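Local atomic coordinates of Xcc_ctr_pt (Xanthomonas campestris pv. campestris, PDB entry 6NJV), a protein that probably acts as a magnesium-dependent nuclease of the OLD family, this chain being its C-terminal region, which contains the Toprim domain. Residues V23-G28 and T59-Y64. Sequence-based numbering, arbitrary orientation.
With MG (magnesium ion), chain E.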
ATOM      1  N   VAL A  23      10.150   7.173   6.062  1.00 43.06           N
ATOM      2  CA  VAL A  23       9.087   6.277   6.512  1.00 40.43           C
ATOM      3  C   VAL A  23       8.036   6.143   5.425  1.00 37.09           C
ATOM      4  O   VAL A  23       7.604   7.143   4.848  1.00 39.75           O
ATOM      5  CB  VAL A  23       8.417   6.767   7.812  1.00 42.57           C
ATOM      6  CG1 VAL A  23       7.378   5.740   8.301  1.00 39.94           C
ATOM      7  CG2 VAL A  23       9.460   7.021   8.889  1.00 42.67           C
ATOM      8  N   ILE A  24       7.603   4.912   5.170  1.00 36.80           N
ATOM      9  CA  ILE A  24       6.482   4.617   4.287  1.00 40.70           C
ATOM     10  C   ILE A  24       5.299   4.200   5.154  1.00 40.24           C
ATOM     11  O   ILE A  24       5.349   3.145   5.795  1.00 41.16           O
ATOM     12  CB  ILE A  24       6.836   3.505   3.289  1.00 39.09           C
ATOM     13  CG1 ILE A  24       7.969   3.963   2.355  1.00 42.21           C
ATOM     14  CG2 ILE A  24       5.603   3.090   2.516  1.00 39.47           C
ATOM     15  CD1 ILE A  24       8.621   2.829   1.606  1.00 38.64           C
ATOM     16  N   LEU A  25       4.225   4.998   5.150  1.00 42.38           N
ATOM     17  CA  LEU A  25       3.050   4.724   5.986  1.00 42.95           C
ATOM     18  C   LEU A  25       2.019   3.917   5.199  1.00 41.94           C
ATOM     19  O   LEU A  25       1.542   4.366   4.146  1.00 42.41           O
ATOM     20  CB  LEU A  25       2.426   6.027   6.502  1.00 41.67           C
ATOM     21  CG  LEU A  25       3.308   6.917   7.381  1.00 36.38           C
ATOM     22  CD1 LEU A  25       2.668   8.284   7.643  1.00 32.15           C
ATOM     23  CD2 LEU A  25       3.624   6.181   8.689  1.00 42.04           C
ATOM     24  N   VAL A  26       1.702   2.717   5.695  1.00 37.87           N
ATOM     25  CA  VAL A  26       0.733   1.823   5.078  1.00 39.66           C
ATOM     26  C   VAL A  26      -0.366   1.474   6.085  1.00 43.93           C
ATOM     27  O   VAL A  26      -0.230   1.681   7.289  1.00 44.49           O
ATOM     28  CB  VAL A  26       1.395   0.546   4.533  1.00 43.55           C
ATOM     29  CG1 VAL A  26       2.528   0.906   3.552  1.00 40.67           C
ATOM     30  CG2 VAL A  26       1.911  -0.307   5.654  1.00 41.03           C
ATOM     31  N   GLU A  27      -1.481   0.956   5.555  1.00 46.74           N
ATOM     32  CA  GLU A  27      -2.694   0.691   6.325  1.00 49.25           C
ATOM     33  C   GLU A  27      -2.591  -0.591   7.148  1.00 50.17           C
ATOM     34  O   GLU A  27      -2.963  -0.604   8.326  1.00 54.09           O
ATOM     35  CB  GLU A  27      -3.897   0.603   5.387  1.00 48.05           C
ATOM     36  CG  GLU A  27      -4.524   1.939   5.062  1.00 50.79           C
ATOM     37  CD  GLU A  27      -5.716   1.798   4.151  1.00 55.47           C
ATOM     38  OE1 GLU A  27      -6.067   2.777   3.455  1.00 57.47           O
ATOM     39  OE2 GLU A  27      -6.296   0.694   4.123  1.00 61.47           O
ATOM     40  N   GLY A  28      -2.108  -1.679   6.552  1.00 48.19           N
ATOM     41  CA  GLY A  28      -2.015  -2.922   7.295  1.00 46.77           C
ATOM     42  C   GLY A  28      -0.833  -3.792   6.926  1.00 54.39           C
ATOM     43  O   GLY A  28       0.123  -3.331   6.284  1.00 47.39           O
ATOM     44  N   THR A  59      -6.849   3.289   9.012  1.00 50.51           N
ATOM     45  CA  THR A  59      -6.854   4.353   8.022  1.00 50.56           C
ATOM     46  C   THR A  59      -6.611   5.725   8.642  1.00 49.59           C
ATOM     47  O   THR A  59      -6.782   6.742   7.964  1.00 51.28           O
ATOM     48  CB  THR A  59      -8.172   4.350   7.228  1.00 56.25           C
ATOM     49  OG1 THR A  59      -9.281   4.577   8.101  1.00 52.25           O
ATOM     50  CG2 THR A  59      -8.387   3.027   6.527  1.00 54.16           C
ATOM     51  N   ASN A  60      -6.190   5.799   9.894  1.00 52.39           N
ATOM     52  CA  ASN A  60      -5.927   7.094  10.523  1.00 52.15           C
ATOM     53  C   ASN A  60      -4.430   7.353  10.462  1.00 50.26           C
ATOM     54  O   ASN A  60      -3.664   6.808  11.254  1.00 50.39           O
ATOM     55  CB  ASN A  60      -6.435   7.146  11.958  1.00 49.32           C
ATOM     56  CG  ASN A  60      -6.301   8.530  12.558  1.00 51.31           C
ATOM     57  OD1 ASN A  60      -6.055   9.517  11.846  1.00 58.65           O
ATOM     58  ND2 ASN A  60      -6.434   8.617  13.865  1.00 53.17           N
ATOM     59  N   PHE A  61      -4.020   8.205   9.531  1.00 50.97           N
ATOM     60  CA  PHE A  61      -2.620   8.557   9.365  1.00 46.36           C
ATOM     61  C   PHE A  61      -2.255   9.825  10.116  1.00 42.52           C
ATOM     62  O   PHE A  61      -1.075  10.154  10.223  1.00 43.58           O
ATOM     63  CB  PHE A  61      -2.296   8.722   7.871  1.00 45.42           C
ATOM     64  CG  PHE A  61      -2.361   7.438   7.085  1.00 42.97           C
ATOM     65  CD1 PHE A  61      -3.550   7.005   6.536  1.00 43.85           C
ATOM     66  CD2 PHE A  61      -1.224   6.665   6.894  1.00 41.35           C
ATOM     67  CE1 PHE A  61      -3.605   5.821   5.817  1.00 46.27           C
ATOM     68  CE2 PHE A  61      -1.272   5.492   6.182  1.00 38.24           C
ATOM     69  CZ  PHE A  61      -2.459   5.069   5.635  1.00 42.59           C
ATOM     70  N   THR A  62      -3.235  10.541  10.636  1.00 45.36           N
ATOM     71  CA  THR A  62      -2.949  11.848  11.218  1.00 44.49           C
ATOM     72  C   THR A  62      -1.950  11.821  12.368  1.00 46.95           C
ATOM     73  O   THR A  62      -1.091  12.718  12.404  1.00 47.12           O
ATOM     74  CB  THR A  62      -4.265  12.501  11.647  1.00 45.93           C
ATOM     75  OG1 THR A  62      -5.181  12.416  10.556  1.00 48.50           O
ATOM     76  CG2 THR A  62      -4.050  13.966  11.973  1.00 46.32           C
ATOM     77  N   PRO A  63      -1.991  10.874  13.327  1.00 45.87           N
ATOM     78  CA  PRO A  63      -0.964  10.903  14.386  1.00 45.06           C
ATOM     79  C   PRO A  63       0.444  10.762  13.842  1.00 43.85           C
ATOM     80  O   PRO A  63       1.385  11.375  14.362  1.00 45.60           O
ATOM     81  CB  PRO A  63      -1.331   9.704  15.289  1.00 46.95           C
ATOM     82  CG  PRO A  63      -2.716   9.308  14.923  1.00 44.88           C
ATOM     83  CD  PRO A  63      -2.867   9.690  13.462  1.00 45.84           C
ATOM     84  N   TYR A  64       0.606   9.933  12.814  1.00 41.90           N
ATOM     85  CA  TYR A  64       1.906   9.668  12.211  1.00 44.10           C
ATOM     86  C   TYR A  64       2.397  10.815  11.330  1.00 41.33           C
ATOM     87  O   TYR A  64       3.601  11.077  11.270  1.00 43.19           O
ATOM     88  CB  TYR A  64       1.816   8.398  11.381  1.00 44.70           C
ATOM     89  CG  TYR A  64       1.632   7.177  12.196  1.00 47.02           C
ATOM     90  CD1 TYR A  64       0.357   6.728  12.543  1.00 50.76           C
ATOM     91  CD2 TYR A  64       2.726   6.452  12.624  1.00 49.95           C
ATOM     92  CE1 TYR A  64       0.184   5.580  13.295  1.00 48.74           C
ATOM     93  CE2 TYR A  64       2.568   5.305  13.379  1.00 54.44           C
ATOM     94  CZ  TYR A  64       1.299   4.873  13.710  1.00 55.01           C
ATOM     95  OH  TYR A  64       1.164   3.721  14.459  1.00 58.25           O
TER
HETATM   96 MG    MG E 704      -8.299   0.999   3.188  1.00 63.02          MG
HETATM   97  O   HOH W   1      -7.876  -1.118   3.407  1.00 63.48           O
HETATM   98  O   HOH W   2      -9.657  -0.435   2.225  1.00 65.56           O
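L25 and E27 meet F61, Y64 and T59 in a largely buried contact of the Toprim domain, apolar at L25, F61 and Y64 and running out to the magnesium site at E27. Strand 22-26 and the turn after it lie beside the loop that leads into helix 62-68. No hydrogen bond joins the two segments; they meet through side-chain packing and the F61 ring, which lies along the backbone of L25 and V26 and reaches E27. L25 CB rests 3.7 Å from F61 CD2, the amide N of V26 lies at the ring's edge, near its plane, and E27 CG sits 3.8 Å from F61 CZ. L25 turns CG away from its own carbonyl carbon (chi1 -61°), and its branch then reaches Y64, with L25 CD1 3.8 Å from Y64 CB and L25 CD2 near Y64 CB and CD2.

E27 runs extended beyond CG, crossing F61 at about a right angle, and delivers its carboxylate to the magnesium ion, which OE2 binds at 2.2 Å together with two waters and D82. The T59 methyl CG2 packs against this carboxylate, 3.8 Å from E27 CD. A glutamate just after the sheet's first strand in chain order, with D82 ending strand 77-82 and D84 two residues on, matches the acidic metal site of Toprim domains. N60 OD1 accepts a capping bond from T62 N (3.2 Å).

L25 is hydrogen-bonded through its backbone to V78 in the adjacent parallel strand 77-82; F61 also packs on I79 and T81 of that strand and on V100 of helix 92-104, while Y64 touches C54 of strand 51-55.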